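Local atomic coordinates of VirX1 (Cyanophage Syn10, PDB entry 6QGM), a protein that iodinates diverse substrates as a viral halogenase of the tryptophan halogenase family, probably with the help of a flavin cofactor. Residues B[336-349]-B[358-372]. Sequence-based numbering, arbitrary orientation.
Sequences AWVNNCVGIGLSYG and GLLTTHENIENLVYL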
ATOM      1  N   ALA B 336       9.666  -4.922 -22.778  1.00 55.75           N
ATOM      2  CA  ALA B 336       9.519  -4.084 -23.988  1.00 56.81           C
ATOM      3  C   ALA B 336      10.903  -3.675 -24.509  1.00 58.47           C
ATOM      4  O   ALA B 336      11.116  -3.707 -25.747  1.00 60.32           O
ATOM      5  CB  ALA B 336       8.694  -2.881 -23.642  1.00 57.04           C
ATOM      6  N   TRP B 337      11.803  -3.299 -23.590  1.00 57.14           N
ATOM      7  CA  TRP B 337      13.192  -2.878 -23.893  1.00 54.99           C
ATOM      8  C   TRP B 337      14.147  -4.003 -23.507  1.00 54.59           C
ATOM      9  O   TRP B 337      14.314  -4.247 -22.304  1.00 55.20           O
ATOM     10  CB  TRP B 337      13.510  -1.585 -23.149  1.00 55.86           C
ATOM     11  CG  TRP B 337      14.641  -0.801 -23.742  1.00 55.20           C
ATOM     12  CD1 TRP B 337      15.728  -1.280 -24.417  1.00 54.96           C
ATOM     13  CD2 TRP B 337      14.794   0.625 -23.689  1.00 54.62           C
ATOM     14  NE1 TRP B 337      16.546  -0.251 -24.789  1.00 55.42           N
ATOM     15  CE2 TRP B 337      15.997   0.931 -24.361  1.00 54.95           C
ATOM     16  CE3 TRP B 337      14.029   1.663 -23.153  1.00 53.95           C
ATOM     17  CZ2 TRP B 337      16.454   2.243 -24.503  1.00 55.58           C
ATOM     18  CZ3 TRP B 337      14.482   2.955 -23.300  1.00 54.80           C
ATOM     19  CH2 TRP B 337      15.685   3.240 -23.948  1.00 55.16           C
ATOM     20  N   VAL B 338      14.712  -4.683 -24.505  1.00 55.84           N
ATOM     21  CA  VAL B 338      15.669  -5.811 -24.320  1.00 59.03           C
ATOM     22  C   VAL B 338      16.928  -5.474 -25.114  1.00 61.41           C
ATOM     23  O   VAL B 338      16.800  -5.220 -26.333  1.00 64.83           O
ATOM     24  CB  VAL B 338      15.052  -7.139 -24.797  1.00 58.38           C
ATOM     25  CG1 VAL B 338      16.056  -8.274 -24.765  1.00 57.00           C
ATOM     26  CG2 VAL B 338      13.816  -7.489 -24.001  1.00 58.76           C
ATOM     27  N   ASN B 339      18.090  -5.493 -24.465  1.00 61.77           N
ATOM     28  CA  ASN B 339      19.362  -5.008 -25.050  1.00 61.29           C
ATOM     29  C   ASN B 339      19.067  -3.686 -25.752  1.00 59.69           C
ATOM     30  O   ASN B 339      18.374  -2.860 -25.119  1.00 59.80           O
ATOM     31  CB  ASN B 339      19.981  -6.095 -25.927  1.00 62.06           C
ATOM     32  CG  ASN B 339      20.345  -7.291 -25.091  1.00 63.40           C
ATOM     33  OD1 ASN B 339      19.803  -8.364 -25.280  1.00 66.29           O
ATOM     34  ND2 ASN B 339      21.206  -7.080 -24.111  1.00 65.89           N
ATOM     35  N   ASN B 340      19.502  -3.531 -27.007  1.00 60.52           N
ATOM     36  CA  ASN B 340      19.423  -2.260 -27.769  1.00 61.76           C
ATOM     37  C   ASN B 340      18.227  -2.299 -28.732  1.00 61.21           C
ATOM     38  O   ASN B 340      18.334  -1.698 -29.813  1.00 63.13           O
ATOM     39  CB  ASN B 340      20.747  -1.971 -28.481  1.00 61.61           C
ATOM     40  CG  ASN B 340      21.082  -2.959 -29.569  1.00 61.72           C
ATOM     41  OD1 ASN B 340      20.683  -4.123 -29.515  1.00 61.83           O
ATOM     42  ND2 ASN B 340      21.802  -2.493 -30.578  1.00 63.66           N
ATOM     43  N   CYS B 341      17.130  -2.945 -28.330  1.00 60.01           N
ATOM     44  CA  CYS B 341      15.882  -3.084 -29.126  1.00 60.06           C
ATOM     45  C   CYS B 341      14.666  -2.799 -28.232  1.00 60.76           C
ATOM     46  O   CYS B 341      14.627  -3.351 -27.112  1.00 61.85           O
ATOM     47  CB  CYS B 341      15.788  -4.476 -29.731  1.00 61.13           C
ATOM     48  SG  CYS B 341      14.116  -4.905 -30.296  1.00 63.19           S
ATOM     49  N   VAL B 342      13.720  -1.974 -28.707  1.00 61.63           N
ATOM     50  CA  VAL B 342      12.463  -1.597 -27.993  1.00 61.29           C
ATOM     51  C   VAL B 342      11.265  -2.009 -28.837  1.00 59.54           C
ATOM     52  O   VAL B 342      11.227  -1.608 -30.001  1.00 59.74           O
ATOM     53  CB  VAL B 342      12.374  -0.085 -27.710  1.00 62.10           C
ATOM     54  CG1 VAL B 342      11.175   0.254 -26.844  1.00 61.91           C
ATOM     55  CG2 VAL B 342      13.637   0.444 -27.070  1.00 63.68           C
ATOM     56  N   GLY B 343      10.312  -2.717 -28.237  1.00 60.08           N
ATOM     57  CA  GLY B 343       8.996  -3.010 -28.830  1.00 62.33           C
ATOM     58  C   GLY B 343       8.049  -1.841 -28.651  1.00 64.71           C
ATOM     59  O   GLY B 343       7.867  -1.396 -27.489  1.00 64.88           O
ATOM     60  N   ILE B 344       7.499  -1.331 -29.759  1.00 66.52           N
ATOM     61  CA  ILE B 344       6.447  -0.267 -29.780  1.00 66.55           C
ATOM     62  C   ILE B 344       5.274  -0.791 -30.613  1.00 65.60           C
ATOM     63  O   ILE B 344       5.489  -1.144 -31.784  1.00 68.01           O
ATOM     64  CB  ILE B 344       7.004   1.069 -30.325  1.00 68.57           C
ATOM     65  CG1 ILE B 344       8.213   1.535 -29.499  1.00 68.55           C
ATOM     66  CG2 ILE B 344       5.913   2.135 -30.410  1.00 69.19           C
ATOM     67  CD1 ILE B 344       8.497   3.014 -29.536  1.00 69.27           C
ATOM     68  N   GLY B 345       4.091  -0.858 -30.014  1.00 66.42           N
ATOM     69  CA  GLY B 345       2.854  -1.367 -30.634  1.00 68.59           C
ATOM     70  C   GLY B 345       2.681  -2.857 -30.388  1.00 70.24           C
ATOM     71  O   GLY B 345       3.059  -3.339 -29.301  1.00 72.30           O
ATOM     72  N   LEU B 346       2.155  -3.577 -31.377  1.00 69.93           N
ATOM     73  CA  LEU B 346       1.708  -4.981 -31.218  1.00 68.81           C
ATOM     74  C   LEU B 346       2.915  -5.912 -31.068  1.00 68.57           C
ATOM     75  O   LEU B 346       2.723  -7.009 -30.522  1.00 69.19           O
ATOM     76  CB  LEU B 346       0.831  -5.365 -32.415  1.00 70.30           C
ATOM     77  CG  LEU B 346      -0.439  -4.524 -32.619  1.00 68.85           C
ATOM     78  CD1 LEU B 346      -1.531  -5.372 -33.254  1.00 69.02           C
ATOM     79  CD2 LEU B 346      -0.962  -3.921 -31.319  1.00 65.92           C
ATOM     80  N   SER B 347       4.108  -5.486 -31.493  1.00 66.27           N
ATOM     81  CA  SER B 347       5.386  -6.215 -31.290  1.00 63.46           C
ATOM     82  C   SER B 347       5.639  -6.427 -29.791  1.00 62.07           C
ATOM     83  O   SER B 347       6.281  -7.436 -29.440  1.00 65.00           O
ATOM     84  CB  SER B 347       6.534  -5.486 -31.930  1.00 63.48           C
ATOM     85  OG  SER B 347       6.641  -4.183 -31.398  1.00 63.91           O
ATOM     86  N   TYR B 348       5.164  -5.509 -28.940  1.00 58.75           N
ATOM     87  CA  TYR B 348       5.308  -5.609 -27.460  1.00 56.38           C
ATOM     88  C   TYR B 348       4.067  -6.260 -26.848  1.00 55.63           C
ATOM     89  O   TYR B 348       4.211  -7.294 -26.146  1.00 59.10           O
ATOM     90  CB  TYR B 348       5.569  -4.260 -26.788  1.00 54.38           C
ATOM     91  CG  TYR B 348       5.332  -4.315 -25.298  1.00 54.80           C
ATOM     92  CD1 TYR B 348       6.137  -5.081 -24.478  1.00 54.75           C
ATOM     93  CD2 TYR B 348       4.280  -3.646 -24.708  1.00 55.93           C
ATOM     94  CE1 TYR B 348       5.927  -5.175 -23.116  1.00 54.89           C
ATOM     95  CE2 TYR B 348       4.036  -3.725 -23.347  1.00 55.35           C
ATOM     96  CZ  TYR B 348       4.862  -4.490 -22.541  1.00 55.93           C
ATOM     97  OH  TYR B 348       4.625  -4.549 -21.193  1.00 53.69           O
ATOM     98  N   GLY B 349       2.888  -5.671 -27.063  1.00 53.63           N
ATOM     99  CA  GLY B 349       1.652  -6.078 -26.354  1.00 54.07           C
ATOM    100  C   GLY B 349       0.394  -5.664 -27.094  1.00 55.19           C
ATOM    101  O   GLY B 349       0.465  -4.820 -28.027  1.00 59.52           O
ATOM    102  N   GLY B 358      -6.207  -0.239 -28.422  1.00 60.50           N
ATOM    103  CA  GLY B 358      -5.382  -0.490 -29.623  1.00 60.42           C
ATOM    104  C   GLY B 358      -4.063   0.270 -29.624  1.00 62.79           C
ATOM    105  O   GLY B 358      -3.022  -0.361 -29.573  1.00 67.03           O
ATOM    106  N   LEU B 359      -4.099   1.594 -29.662  1.00 68.75           N
ATOM    107  CA  LEU B 359      -2.899   2.465 -29.819  1.00 71.95           C
ATOM    108  C   LEU B 359      -2.185   2.690 -28.481  1.00 75.54           C
ATOM    109  O   LEU B 359      -1.135   3.382 -28.513  1.00 76.39           O
ATOM    110  CB  LEU B 359      -3.315   3.820 -30.417  1.00 73.89           C
ATOM    111  CG  LEU B 359      -3.563   3.847 -31.927  1.00 75.01           C
ATOM    112  CD1 LEU B 359      -3.564   5.284 -32.438  1.00 75.83           C
ATOM    113  CD2 LEU B 359      -2.526   3.032 -32.687  1.00 75.51           C
ATOM    114  N   LEU B 360      -2.675   2.150 -27.358  1.00 79.83           N
ATOM    115  CA  LEU B 360      -2.123   2.450 -26.001  1.00 81.53           C
ATOM    116  C   LEU B 360      -0.669   1.974 -25.925  1.00 78.01           C
ATOM    117  O   LEU B 360       0.232   2.767 -25.638  1.00 73.82           O
ATOM    118  CB  LEU B 360      -2.955   1.749 -24.924  1.00 84.35           C
ATOM    119  CG  LEU B 360      -2.471   1.981 -23.495  1.00 85.99           C
ATOM    120  CD1 LEU B 360      -2.800   3.405 -23.049  1.00 87.62           C
ATOM    121  CD2 LEU B 360      -3.096   0.961 -22.550  1.00 85.07           C
ATOM    122  N   THR B 361      -0.494   0.678 -26.148  1.00 73.68           N
ATOM    123  CA  THR B 361       0.809  -0.019 -26.276  1.00 72.15           C
ATOM    124  C   THR B 361       1.779   0.849 -27.103  1.00 71.16           C
ATOM    125  O   THR B 361       3.000   0.711 -26.896  1.00 69.85           O
ATOM    126  CB  THR B 361       0.555  -1.440 -26.804  1.00 72.55           C
ATOM    127  OG1 THR B 361       1.811  -2.106 -26.906  1.00 71.07           O
ATOM    128  CG2 THR B 361      -0.160  -1.473 -28.141  1.00 72.33           C
ATOM    129  N   THR B 362       1.273   1.713 -27.997  1.00 70.71           N
ATOM    130  CA  THR B 362       2.084   2.517 -28.955  1.00 68.77           C
ATOM    131  C   THR B 362       2.451   3.890 -28.364  1.00 71.20           C
ATOM    132  O   THR B 362       3.665   4.090 -28.152  1.00 70.65           O
ATOM    133  CB  THR B 362       1.399   2.642 -30.321  1.00 65.92           C
ATOM    134  OG1 THR B 362       1.031   1.323 -30.731  1.00 62.70           O
ATOM    135  CG2 THR B 362       2.267   3.300 -31.372  1.00 63.87           C
ATOM    136  N   HIS B 363       1.494   4.806 -28.134  1.00 70.36           N
ATOM    137  CA  HIS B 363       1.812   6.225 -27.780  1.00 70.78           C
ATOM    138  C   HIS B 363       2.415   6.293 -26.372  1.00 69.03           C
ATOM    139  O   HIS B 363       3.260   7.176 -26.163  1.00 71.11           O
ATOM    140  CB  HIS B 363       0.650   7.227 -27.962  1.00 71.75           C
ATOM    141  CG  HIS B 363      -0.674   6.794 -27.430  1.00 73.30           C
ATOM    142  ND1 HIS B 363      -1.829   6.886 -28.181  1.00 75.53           N
ATOM    143  CD2 HIS B 363      -1.036   6.231 -26.257  1.00 74.30           C
ATOM    144  CE1 HIS B 363      -2.846   6.412 -27.491  1.00 76.63           C
ATOM    145  NE2 HIS B 363      -2.384   6.004 -26.307  1.00 76.20           N
ATOM    146  N   GLU B 364       2.035   5.393 -25.458  1.00 67.27           N
ATOM    147  CA  GLU B 364       2.623   5.301 -24.103  1.00 66.84           C
ATOM    148  C   GLU B 364       4.118   5.011 -24.235  1.00 65.02           C
ATOM    149  O   GLU B 364       4.925   5.776 -23.675  1.00 67.56           O
ATOM    150  CB  GLU B 364       1.891   4.244 -23.269  1.00 69.83           C
ATOM    151  CG  GLU B 364       2.590   3.863 -21.974  1.00 71.67           C
ATOM    152  CD  GLU B 364       2.531   4.878 -20.848  1.00 74.64           C
ATOM    153  OE1 GLU B 364       1.832   5.937 -20.980  1.00 77.80           O
ATOM    154  OE2 GLU B 364       3.177   4.606 -19.830  1.00 79.09           O
ATOM    155  N   ASN B 365       4.487   3.959 -24.957  1.00 63.51           N
ATOM    156  CA  ASN B 365       5.911   3.569 -25.146  1.00 63.54           C
ATOM    157  C   ASN B 365       6.659   4.685 -25.889  1.00 62.52           C
ATOM    158  O   ASN B 365       7.825   4.924 -25.543  1.00 63.93           O
ATOM    159  CB  ASN B 365       6.052   2.202 -25.811  1.00 64.19           C
ATOM    160  CG  ASN B 365       5.804   1.078 -24.821  1.00 68.00           C
ATOM    161  OD1 ASN B 365       5.333   1.330 -23.712  1.00 70.19           O
ATOM    162  ND2 ASN B 365       6.118  -0.151 -25.202  1.00 66.56           N
ATOM    163  N   ILE B 366       6.021   5.361 -26.848  1.00 58.50           N
ATOM    164  CA  ILE B 366       6.660   6.464 -27.619  1.00 55.90           C
ATOM    165  C   ILE B 366       6.975   7.604 -26.649  1.00 55.20           C
ATOM    166  O   ILE B 366       8.133   8.057 -26.640  1.00 54.44           O
ATOM    167  CB  ILE B 366       5.793   6.924 -28.807  1.00 55.56           C
ATOM    168  CG1 ILE B 366       5.709   5.846 -29.895  1.00 55.29           C
ATOM    169  CG2 ILE B 366       6.320   8.241 -29.365  1.00 54.39           C
ATOM    170  CD1 ILE B 366       4.709   6.122 -30.985  1.00 54.43           C
ATOM    171  N   GLU B 367       5.990   8.030 -25.851  1.00 56.59           N
ATOM    172  CA  GLU B 367       6.131   9.164 -24.892  1.00 58.20           C
ATOM    173  C   GLU B 367       7.173   8.817 -23.822  1.00 56.42           C
ATOM    174  O   GLU B 367       7.975   9.706 -23.494  1.00 57.34           O
ATOM    175  CB  GLU B 367       4.785   9.626 -24.355  1.00 61.48           C
ATOM    176  CG  GLU B 367       4.040   8.694 -23.443  1.00 67.68           C
ATOM    177  CD  GLU B 367       2.581   9.090 -23.187  1.00 71.94           C
ATOM    178  OE1 GLU B 367       1.970   9.782 -24.062  1.00 73.63           O
ATOM    179  OE2 GLU B 367       2.039   8.689 -22.105  1.00 75.35           O
ATOM    180  N   ASN B 368       7.204   7.569 -23.357  1.00 55.09           N
ATOM    181  CA  ASN B 368       8.188   7.072 -22.348  1.00 54.52           C
ATOM    182  C   ASN B 368       9.606   7.018 -22.944  1.00 53.58           C
ATOM    183  O   ASN B 368      10.583   7.280 -22.204  1.00 54.78           O
ATOM    184  CB  ASN B 368       7.763   5.728 -21.755  1.00 52.04           C
ATOM    185  CG  ASN B 368       6.520   5.816 -20.907  1.00 51.97           C
ATOM    186  OD1 ASN B 368       6.041   6.908 -20.618  1.00 54.43           O
ATOM    187  ND2 ASN B 368       5.988   4.669 -20.515  1.00 55.48           N
ATOM    188  N   LEU B 369       9.727   6.710 -24.231  1.00 53.50           N
ATOM    189  CA  LEU B 369      11.031   6.691 -24.945  1.00 55.21           C
ATOM    190  C   LEU B 369      11.534   8.127 -25.131  1.00 55.87           C
ATOM    191  O   LEU B 369      12.716   8.376 -24.819  1.00 56.90           O
ATOM    192  CB  LEU B 369      10.853   5.994 -26.294  1.00 56.25           C
ATOM    193  CG  LEU B 369      12.147   5.734 -27.051  1.00 58.23           C
ATOM    194  CD1 LEU B 369      13.094   4.891 -26.201  1.00 58.34           C
ATOM    195  CD2 LEU B 369      11.839   5.075 -28.390  1.00 58.11           C
ATOM    196  N   VAL B 370      10.665   9.025 -25.618  1.00 55.00           N
ATOM    197  CA  VAL B 370      10.963  10.472 -25.828  1.00 55.45           C
ATOM    198  C   VAL B 370      11.407  11.061 -24.489  1.00 55.77           C
ATOM    199  O   VAL B 370      12.362  11.880 -24.487  1.00 58.22           O
ATOM    200  CB  VAL B 370       9.762  11.240 -26.416  1.00 54.82           C
ATOM    201  CG1 VAL B 370       9.942  12.744 -26.317  1.00 56.06           C
ATOM    202  CG2 VAL B 370       9.506  10.864 -27.862  1.00 55.13           C
ATOM    203  N   TYR B 371      10.748  10.651 -23.401  1.00 54.87           N
ATOM    204  CA  TYR B 371      11.011  11.143 -22.025  1.00 55.07           C
ATOM    205  C   TYR B 371      12.455  10.808 -21.642  1.00 56.53           C
ATOM    206  O   TYR B 371      13.179  11.714 -21.204  1.00 56.96           O
ATOM    207  CB  TYR B 371       9.985  10.568 -21.045  1.00 55.21           C
ATOM    208  CG  TYR B 371      10.254  10.924 -19.608  1.00 56.24           C
ATOM    209  CD1 TYR B 371       9.770  12.101 -19.069  1.00 57.67           C
ATOM    210  CD2 TYR B 371      11.002  10.098 -18.791  1.00 55.54           C
ATOM    211  CE1 TYR B 371      10.008  12.450 -17.750  1.00 57.74           C
ATOM    212  CE2 TYR B 371      11.279  10.440 -17.481  1.00 56.76           C
ATOM    213  CZ  TYR B 371      10.778  11.619 -16.956  1.00 57.90           C
ATOM    214  OH  TYR B 371      11.038  11.959 -15.659  1.00 57.82           O
ATOM    215  N   LEU B 372      12.875   9.554 -21.837  1.00 58.91           N
ATOM    216  CA  LEU B 372      14.233   9.080 -21.457  1.00 59.58           C
ATOM    217  C   LEU B 372      15.300   9.689 -22.379  1.00 61.13           C
ATOM    218  O   LEU B 372      16.388  10.042 -21.885  1.00 68.05           O
ATOM    219  CB  LEU B 372      14.253   7.547 -21.509  1.00 57.71           C
ATOM    220  CG  LEU B 372      13.489   6.837 -20.393  1.00 56.30           C
ATOM    221  CD1 LEU B 372      13.654   5.343 -20.506  1.00 55.59           C
ATOM    222  CD2 LEU B 372      13.949   7.298 -19.018  1.00 56.57           C
TER
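Thr361, in the first turn of helix 360-373, meets the backbone of the loop that leaves strand 341-343. The Thr361 hydroxyl, swung away from its own N (chi1 -179°), points between two carbonyls, OG1 lying 3.0 Å from Gly345 O and 3.2 Å from Gly349 O; its one proton can go to only one of them at a time. The same OG1 sits in the plane of the Tyr348 ring, at its edge, while CG2 meets Leu346 CD2, the two side chains crossing at about a right angle. Thr362 comes next, where the two backbones come nearest, at Gly345: its OG1 is 3.3 Å from Gly345 CA and shares a hydrogen bond with Ser15 OG, near the start of helix 14-26. Gly345 has positive phi, which by itself favours glycine.

One turn on, Asn365 ND2 donates to Gly343 O over 3.1 Å in a fairly straight bond (151° at the hydrogen). The carbonyl lies close to the amide plane, and the bond ties the buried end of the strand to the helix. Ile366 presents CG1 to Ile344 CG2 at 3.8 Å, again nearly perpendicular. Leu369 then divides its methyls: CD2 packs on Ile344 CD1, and CD1 approaches Trp337 CZ3 at 3.8 Å. Leu372 CD1 reaches the same ring carbon, while Val342 CG2 covers one face of the indole.

The helix thus packs beside the 337-338/341-343 margin of the mixed sheet, consistent with the family's Rossmann-like fold; Leu369 also touches Ile223 of strand 221-224. Helix 14-26 adjoins Ile344 and Ile366, helix 382-408 borders Trp337 and Asn365, and Ile450 of the second subunit packs on Leu372.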